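Sorbitol-6-phosphate dehydrogenase (Erwinia amylovora CFBP1430, PDB 5O3Z) probably interconverts sorbitol 6-phosphate and fructose 6-phosphate with a nicotinamide cofactor, as a sorbitol-6-phosphate 2-dehydrogenase of the short-chain dehydrogenase/reductase family. Local coordinates at residues L235-F240 with I254-G259. Sequence-based numbering, arbitrary orientation.
Sequences LNVLLF and INVTGG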
ATOM      1  N   LEU A 235       1.187 -11.548  21.267  1.00 24.47           N
ATOM      2  CA  LEU A 235       2.400 -12.015  21.897  1.00 24.77           C
ATOM      3  C   LEU A 235       3.316 -12.755  20.953  1.00 25.90           C
ATOM      4  O   LEU A 235       4.494 -12.448  20.866  1.00 28.59           O
ATOM      5  CB  LEU A 235       2.005 -12.853  23.143  1.00 28.06           C
ATOM      6  CG  LEU A 235       3.135 -13.378  24.035  1.00 29.87           C
ATOM      7  CD1 LEU A 235       4.000 -12.248  24.578  1.00 32.22           C
ATOM      8  CD2 LEU A 235       2.528 -14.172  25.189  1.00 31.09           C
ATOM      9  N   ASN A 236       2.727 -13.656  20.140  1.00 28.81           N
ATOM     10  CA  ASN A 236       3.487 -14.511  19.212  1.00 26.30           C
ATOM     11  C   ASN A 236       4.294 -13.692  18.283  1.00 25.37           C
ATOM     12  O   ASN A 236       5.534 -13.819  18.211  1.00 23.84           O
ATOM     13  CB  ASN A 236       2.526 -15.482  18.482  1.00 28.32           C
ATOM     14  CG  ASN A 236       2.104 -16.662  19.377  1.00 32.82           C
ATOM     15  OD1 ASN A 236       2.725 -16.891  20.420  1.00 35.25           O
ATOM     16  ND2 ASN A 236       1.024 -17.400  18.991  1.00 28.14           N
ATOM     17  N   VAL A 237       3.590 -12.761  17.607  1.00 26.89           N
ATOM     18  CA  VAL A 237       4.182 -11.890  16.613  1.00 26.18           C
ATOM     19  C   VAL A 237       5.185 -10.910  17.271  1.00 25.07           C
ATOM     20  O   VAL A 237       6.300 -10.666  16.775  1.00 26.43           O
ATOM     21  CB  VAL A 237       3.057 -11.108  15.894  1.00 26.16           C
ATOM     22  CG1 VAL A 237       3.617 -10.035  14.992  1.00 27.49           C
ATOM     23  CG2 VAL A 237       2.126 -12.018  15.092  1.00 27.98           C
ATOM     24  N   LEU A 238       4.748 -10.315  18.367  1.00 25.67           N
ATOM     25  CA  LEU A 238       5.657  -9.466  19.148  1.00 26.08           C
ATOM     26  C   LEU A 238       7.002 -10.157  19.417  1.00 24.38           C
ATOM     27  O   LEU A 238       8.106  -9.615  19.156  1.00 22.20           O
ATOM     28  CB  LEU A 238       4.957  -9.014  20.421  1.00 28.38           C
ATOM     29  CG  LEU A 238       5.679  -7.901  21.200  1.00 29.26           C
ATOM     30  CD1 LEU A 238       4.643  -7.160  22.015  1.00 29.84           C
ATOM     31  CD2 LEU A 238       6.755  -8.445  22.120  1.00 30.82           C
ATOM     32  N   LEU A 239       6.922 -11.401  19.867  1.00 29.77           N
ATOM     33  CA  LEU A 239       8.146 -12.141  20.256  1.00 28.49           C
ATOM     34  C   LEU A 239       9.035 -12.391  19.080  1.00 29.51           C
ATOM     35  O   LEU A 239      10.271 -12.321  19.199  1.00 29.83           O
ATOM     36  CB  LEU A 239       7.792 -13.458  20.915  1.00 30.84           C
ATOM     37  CG  LEU A 239       7.172 -13.387  22.325  1.00 32.79           C
ATOM     38  CD1 LEU A 239       6.778 -14.779  22.835  1.00 33.03           C
ATOM     39  CD2 LEU A 239       8.103 -12.672  23.272  1.00 32.36           C
ATOM     40  N   PHE A 240       8.423 -12.608  17.901  1.00 28.04           N
ATOM     41  CA  PHE A 240       9.222 -12.926  16.767  1.00 26.21           C
ATOM     42  C   PHE A 240       9.934 -11.684  16.354  1.00 25.87           C
ATOM     43  O   PHE A 240      11.182 -11.694  16.236  1.00 25.67           O
ATOM     44  CB  PHE A 240       8.387 -13.547  15.611  1.00 27.72           C
ATOM     45  CG  PHE A 240       9.188 -13.679  14.368  1.00 27.12           C
ATOM     46  CD1 PHE A 240      10.257 -14.576  14.317  1.00 26.52           C
ATOM     47  CD2 PHE A 240       9.018 -12.799  13.321  1.00 28.20           C
ATOM     48  CE1 PHE A 240      11.075 -14.656  13.201  1.00 26.90           C
ATOM     49  CE2 PHE A 240       9.816 -12.867  12.207  1.00 27.62           C
ATOM     50  CZ  PHE A 240      10.852 -13.804  12.141  1.00 27.58           C
ATOM     51  N   ILE A 254       2.945  -4.679  10.638  1.00 22.04           N
ATOM     52  CA  ILE A 254       2.742  -6.120  10.577  1.00 21.61           C
ATOM     53  C   ILE A 254       1.280  -6.425  10.876  1.00 22.57           C
ATOM     54  O   ILE A 254       0.788  -6.152  11.946  1.00 20.25           O
ATOM     55  CB  ILE A 254       3.635  -6.807  11.620  1.00 21.52           C
ATOM     56  CG1 ILE A 254       5.099  -6.594  11.362  1.00 22.64           C
ATOM     57  CG2 ILE A 254       3.341  -8.263  11.679  1.00 23.89           C
ATOM     58  CD1 ILE A 254       5.640  -6.839   9.929  1.00 24.40           C
ATOM     59  N   ASN A 255       0.531  -6.937   9.909  1.00 23.00           N
ATOM     60  CA  ASN A 255      -0.847  -7.194  10.144  1.00 22.62           C
ATOM     61  C   ASN A 255      -1.045  -8.422  11.001  1.00 25.05           C
ATOM     62  O   ASN A 255      -0.366  -9.450  10.796  1.00 28.08           O
ATOM     63  CB  ASN A 255      -1.577  -7.388   8.805  1.00 24.17           C
ATOM     64  CG  ASN A 255      -1.568  -6.143   7.966  1.00 23.66           C
ATOM     65  OD1 ASN A 255      -1.239  -6.156   6.762  1.00 27.17           O
ATOM     66  ND2 ASN A 255      -1.877  -5.082   8.571  1.00 21.78           N
ATOM     67  N   VAL A 256      -2.016  -8.352  11.900  1.00 22.71           N
ATOM     68  CA  VAL A 256      -2.380  -9.474  12.746  1.00 23.70           C
ATOM     69  C   VAL A 256      -3.852  -9.425  12.771  1.00 22.25           C
ATOM     70  O   VAL A 256      -4.510  -8.976  13.766  1.00 22.11           O
ATOM     71  CB  VAL A 256      -1.777  -9.297  14.173  1.00 25.08           C
ATOM     72  CG1 VAL A 256      -2.053 -10.517  15.009  1.00 26.52           C
ATOM     73  CG2 VAL A 256      -0.269  -9.083  14.080  1.00 25.11           C
ATOM     74  N   THR A 257      -4.434  -9.839  11.632  1.00 21.63           N
ATOM     75  CA  THR A 257      -5.823  -9.506  11.357  1.00 20.78           C
ATOM     76  C   THR A 257      -6.677 -10.674  10.884  1.00 22.22           C
ATOM     77  O   THR A 257      -7.837 -10.476  10.539  1.00 25.15           O
ATOM     78  CB  THR A 257      -6.024  -8.344  10.313  1.00 19.73           C
ATOM     79  OG1 THR A 257      -5.758  -8.783   8.934  1.00 18.26           O
ATOM     80  CG2 THR A 257      -5.273  -7.027  10.672  1.00 18.15           C
ATOM     81  N   GLY A 258      -6.134 -11.884  10.895  1.00 24.57           N
ATOM     82  CA  GLY A 258      -6.870 -13.063  10.327  1.00 23.97           C
ATOM     83  C   GLY A 258      -7.225 -12.906   8.881  1.00 23.73           C
ATOM     84  O   GLY A 258      -8.233 -13.455   8.407  1.00 23.13           O
ATOM     85  N   GLY A 259      -6.376 -12.160   8.157  1.00 22.85           N
ATOM     86  CA  GLY A 259      -6.613 -11.860   6.748  1.00 22.01           C
ATOM     87  C   GLY A 259      -7.588 -10.783   6.350  1.00 22.88           C
ATOM     88  O   GLY A 259      -7.850 -10.579   5.148  1.00 24.29           O
TER
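Ile254 meets the helix through its short branch: CG2 lies 3.8 Å from CG1 of Val237, and the two side chains pass alongside one another, pointing opposite ways. A chi1 of -63° places this CG2 anti to the backbone N and CG1 beside that N, anti to the carbonyl carbon. The side chain also packs on Tyr241 of its own helix and on Tyr241 of a neighbouring subunit. Asn255 turns its side chain to the other face of the sheet, where OD1 is hydrogen-bonded to Gln252 of the second subunit. At Val256 the side chain faces the helix again. Here the approach is tip to tip, with Val256 CG2 3.9 Å from Val237 CG2 and 4.1 Å from Val237 CG1, so that one methyl of the strand touches both prongs of the helix valine. In Val237, with CG1 anti to the backbone N (chi1 172°), the fork is turned so that CG1 meets CG2 of both Ile254 and Val256, and CG2 meets Val256 CG2. This is helix-on-sheet packing in a Rossmann-fold SDR: helix 231-242 lies against strand 253-256, the last strand of the seven-stranded parallel sheet within the chain. All three touching residues are buried and meet by van der Waals contacts of methyl groups alone, burying 107 Å² between the segments; the nearest CA atoms, those of Val237 and Val256, are 8.0 Å apart. Leu186 of the adjacent strand 182-188 touches both Val237 and Ile254, and Phe240 of the second subunit packs on Val237 as well.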